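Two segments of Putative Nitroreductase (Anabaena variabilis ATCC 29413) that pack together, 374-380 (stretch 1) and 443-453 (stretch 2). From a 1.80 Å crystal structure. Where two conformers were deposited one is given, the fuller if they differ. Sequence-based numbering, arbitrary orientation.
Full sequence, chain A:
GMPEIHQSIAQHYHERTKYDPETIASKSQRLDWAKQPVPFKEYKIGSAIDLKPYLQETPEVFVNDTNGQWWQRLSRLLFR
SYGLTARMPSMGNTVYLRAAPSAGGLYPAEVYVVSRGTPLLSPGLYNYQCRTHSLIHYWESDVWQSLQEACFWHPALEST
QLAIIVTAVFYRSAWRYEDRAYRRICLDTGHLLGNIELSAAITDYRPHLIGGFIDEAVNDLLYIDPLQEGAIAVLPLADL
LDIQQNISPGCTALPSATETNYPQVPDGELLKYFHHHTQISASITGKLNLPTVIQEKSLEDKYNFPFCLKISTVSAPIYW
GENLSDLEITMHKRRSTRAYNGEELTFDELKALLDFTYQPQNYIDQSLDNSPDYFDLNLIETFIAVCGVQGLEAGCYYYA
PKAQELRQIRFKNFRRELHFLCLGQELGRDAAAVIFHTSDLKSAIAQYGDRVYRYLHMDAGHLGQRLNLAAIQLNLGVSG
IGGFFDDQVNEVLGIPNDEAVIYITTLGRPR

Stretch 1 374-380: YFDLNLI
Stretch 2 (443-453) SAIAQYGDRVY

Two short stretches of one chain, at least 65 residues apart at any point of contact, pack through a small interface that buries 231 Å² counted over both sides. Stretch 1 is irregular: Tyr374 is extended (phi/psi -126/170), Phe375 lies at -74/-59, Asp376 opens out at -165/92, and Leu377 to Leu379 form a 3-10 turn, secured by Leu379 N to Asp376 O at 3.2 Å and Ile380 N to Leu377 O at 3.0 Å. Stretch 2 carries the end of a helix through Tyr448, with Tyr448 N to Ala444 O at 3.0 Å and Gly449 N to Ile445 O at 2.7 Å. Gly449 then leaves helical geometry at phi/psi 70/-170, a positive phi that favours glycine, and begins a type I turn closed by Val452 N to Gly449 O at 3.0 Å; helix is resumed by Val452 and Tyr453.

The register is set by two CA pairs: Leu379 CA lies 6.2 Å from Ala444 CA, and Phe375 CA lies 8.8 Å from Val452 CA. As stretch 1 is followed forward, its partners therefore run backward, from the turn to the helix.

The apolar contact centres on Leu379, which has 90 Å² covered by the other stretch. Its CA-to-CB bond points toward stretch 2, and the m,t rotamer (chi1 -55°, chi2 180°) brings CD1 among three side chains. Leu379 CD1 is 3.4 Å from Val452 CG2, 3.9 Å from Tyr448 CD2 and 4.1 Å from Ala444 CB. The small methyl of Ala444 accompanies the closer of the two backbone approaches, while Val452, the last residue of the turn, with chi1 at 76° (p), presents CG2 even though its CA-to-CB bond points sideways. The other methyl, Leu379 CD2, meets Gln447 NE2 at 3.5 Å, so Leu379 also packs against Gln447, an exposed residue of which the other stretch covers 21 Å².

The direct polar link is one hydrogen bond, donated by Tyr448 OH to Asp376 OD2 over 3.1 Å. The CA-to-CB bonds of both residues point toward the opposing stretch, tyrosine with chi1 -71° (m) and chi2 -80°, aspartate with chi1 -166° (t) and chi2 -12°. Asp376 OD2 approaches the ring at its edge, near the ring plane, as expected for an acceptor of the phenolic hydrogen. Tyrosine suits this site because its ring carbons adjoin Leu379 while its hydroxyl reaches the carboxylate. The other oxygen serves its own stretch: Asn378 N donates to Asp376 OD1 at 3.0 Å (135° at the hydrogen), bracing the carboxylate against the 3-10 turn.

A water extends the polar contact, donating to Asp376 OD2 at 2.6 Å and to Gln447 OE1 at 2.8 Å. It thereby joins two acceptors that lie 4.2 Å apart, Asp376 OD2 and Gln447 OE1. Gln447, with chi values of -64°, 169° and 63°, has its amide nitrogen anchored within the helix, Gln447 NE2 donating to Ser443 O at 3.2 Å (141°), which leaves OE1 available to the water.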

# COMPACT_ATOMS: atom_id res chain seq x y z
N TYR A 374 1.99 6.84 7.97
CA TYR A 374 1.30 6.98 6.70
C TYR A 374 1.76 8.33 6.15
O TYR A 374 2.34 9.15 6.86
CB TYR A 374 -0.21 7.02 6.89
CG TYR A 374 -0.80 5.68 7.29
CD1 TYR A 374 -0.77 5.24 8.60
CD2 TYR A 374 -1.40 4.84 6.35
CE1 TYR A 374 -1.32 4.01 8.97
CE2 TYR A 374 -1.94 3.62 6.72
CZ TYR A 374 -1.90 3.22 8.03
OH TYR A 374 -2.43 2.00 8.40
N PHE A 375 1.43 8.61 4.90
CA PHE A 375 1.75 9.90 4.30
C PHE A 375 0.82 10.95 4.88
O PHE A 375 1.28 11.92 5.52
CB PHE A 375 1.72 9.83 2.77
CG PHE A 375 2.73 8.90 2.22
CD1 PHE A 375 4.08 9.24 2.28
CD2 PHE A 375 2.38 7.69 1.65
CE1 PHE A 375 5.04 8.38 1.81
CE2 PHE A 375 3.34 6.82 1.19
CZ PHE A 375 4.67 7.18 1.24
N ASP A 376 -0.49 10.76 4.72
CA ASP A 376 -1.45 11.64 5.39
C ASP A 376 -2.85 11.06 5.38
O ASP A 376 -3.62 11.28 4.45
CB ASP A 376 -1.45 13.06 4.79
CG ASP A 376 -2.19 14.06 5.67
OD1 ASP A 376 -2.87 13.62 6.60
OD2 ASP A 376 -2.08 15.27 5.43
N LEU A 377 -3.18 10.32 6.43
CA LEU A 377 -4.53 9.74 6.56
C LEU A 377 -5.64 10.74 6.70
O LEU A 377 -6.82 10.43 6.43
CB LEU A 377 -4.57 8.73 7.69
CG LEU A 377 -3.94 7.38 7.41
CD1 LEU A 377 -4.27 6.44 8.57
CD2 LEU A 377 -4.45 6.80 6.09
N ASN A 378 -5.30 11.97 7.07
CA ASN A 378 -6.32 13.00 7.14
C ASN A 378 -6.98 13.28 5.80
O ASN A 378 -8.03 13.90 5.76
CB ASN A 378 -5.77 14.28 7.71
CG ASN A 378 -5.38 14.13 9.17
OD1 ASN A 378 -6.11 13.53 9.97
ND2 ASN A 378 -4.22 14.68 9.52
N LEU A 379 -6.37 12.83 4.70
CA LEU A 379 -6.88 13.06 3.37
C LEU A 379 -7.82 11.95 2.87
O LEU A 379 -8.38 12.07 1.79
CB LEU A 379 -5.71 13.21 2.40
CG LEU A 379 -4.65 14.26 2.74
CD1 LEU A 379 -3.56 14.28 1.67
CD2 LEU A 379 -5.31 15.64 2.89
N ILE A 380 -7.92 10.87 3.63
CA ILE A 380 -8.68 9.70 3.20
C ILE A 380 -9.91 9.49 4.07
O ILE A 380 -9.85 9.58 5.30
CB ILE A 380 -7.78 8.46 3.24
CG1 ILE A 380 -6.72 8.55 2.11
CG2 ILE A 380 -8.61 7.15 3.10
CD1 ILE A 380 -5.67 7.65 2.30
N SER A 443 -8.77 19.26 -2.53
CA SER A 443 -8.27 19.61 -1.22
C SER A 443 -6.91 18.99 -0.96
O SER A 443 -6.00 19.65 -0.46
CB SER A 443 -9.26 19.18 -0.14
OG SER A 443 -8.73 19.55 1.11
N ALA A 444 -6.75 17.71 -1.33
CA ALA A 444 -5.48 17.01 -1.15
C ALA A 444 -4.35 17.71 -1.92
O ALA A 444 -3.22 17.86 -1.43
CB ALA A 444 -5.64 15.53 -1.63
N ILE A 445 -4.64 18.10 -3.16
CA ILE A 445 -3.66 18.78 -4.04
C ILE A 445 -3.29 20.13 -3.45
O ILE A 445 -2.13 20.55 -3.48
CB ILE A 445 -4.18 18.90 -5.48
CG1 ILE A 445 -4.27 17.50 -6.11
CG2 ILE A 445 -3.26 19.81 -6.32
CD1 ILE A 445 -5.16 17.45 -7.35
N ALA A 446 -4.28 20.79 -2.84
CA ALA A 446 -4.05 22.09 -2.22
C ALA A 446 -3.00 21.99 -1.12
O ALA A 446 -2.24 22.94 -0.89
CB ALA A 446 -5.37 22.70 -1.66
N GLN A 447 -2.93 20.83 -0.49
CA GLN A 447 -1.97 20.62 0.57
C GLN A 447 -0.61 20.07 0.14
O GLN A 447 0.41 20.52 0.64
CB GLN A 447 -2.58 19.71 1.63
CG GLN A 447 -3.79 20.37 2.30
CD GLN A 447 -4.54 19.37 3.12
OE1 GLN A 447 -3.99 18.82 4.09
NE2 GLN A 447 -5.79 19.09 2.72
N TYR A 448 -0.58 19.11 -0.79
CA TYR A 448 0.68 18.45 -1.15
C TYR A 448 1.03 18.49 -2.64
O TYR A 448 1.96 17.82 -3.09
CB TYR A 448 0.65 17.01 -0.72
CG TYR A 448 0.74 16.82 0.77
CD1 TYR A 448 1.95 16.88 1.43
CD2 TYR A 448 -0.42 16.59 1.50
CE1 TYR A 448 2.02 16.70 2.83
CE2 TYR A 448 -0.36 16.40 2.89
CZ TYR A 448 0.85 16.44 3.53
OH TYR A 448 0.85 16.25 4.90
N GLY A 449 0.28 19.27 -3.40
CA GLY A 449 0.49 19.35 -4.83
C GLY A 449 0.07 18.06 -5.53
O GLY A 449 -0.55 17.16 -4.93
N ASP A 450 0.41 17.96 -6.81
CA ASP A 450 -0.00 16.80 -7.59
C ASP A 450 0.56 15.48 -7.10
O ASP A 450 -0.04 14.45 -7.30
CB ASP A 450 0.30 17.00 -9.07
CG ASP A 450 -0.52 18.13 -9.65
OD1 ASP A 450 -1.76 17.95 -9.72
OD2 ASP A 450 0.09 19.16 -10.01
N ARG A 451 1.73 15.54 -6.47
CA ARG A 451 2.36 14.35 -5.87
C ARG A 451 1.48 13.69 -4.81
O ARG A 451 1.68 12.53 -4.48
CB ARG A 451 3.72 14.73 -5.29
CG ARG A 451 4.56 13.59 -4.69
CD ARG A 451 5.75 14.22 -3.98
NE ARG A 451 6.81 13.30 -3.49
CZ ARG A 451 7.89 12.97 -4.21
NH1 ARG A 451 8.03 13.41 -5.47
NH2 ARG A 451 8.84 12.22 -3.69
N VAL A 452 0.50 14.41 -4.27
CA VAL A 452 -0.41 13.83 -3.28
C VAL A 452 -1.09 12.58 -3.85
O VAL A 452 -1.45 11.68 -3.09
CB VAL A 452 -1.50 14.83 -2.78
CG1 VAL A 452 -2.63 15.02 -3.83
CG2 VAL A 452 -2.05 14.35 -1.38
N TYR A 453 -1.23 12.51 -5.17
CA TYR A 453 -1.86 11.36 -5.80
C TYR A 453 -1.15 10.07 -5.40
O TYR A 453 -1.81 9.04 -5.13
CB TYR A 453 -1.87 11.52 -7.32
CG TYR A 453 -2.93 10.68 -8.01
CD1 TYR A 453 -4.22 11.13 -8.14
CD2 TYR A 453 -2.61 9.44 -8.52
CE1 TYR A 453 -5.21 10.38 -8.79
CE2 TYR A 453 -3.56 8.69 -9.19
CZ TYR A 453 -4.87 9.17 -9.29
OH TYR A 453 -5.79 8.41 -9.95
O HOH W 1 -3.87 17.01 6.17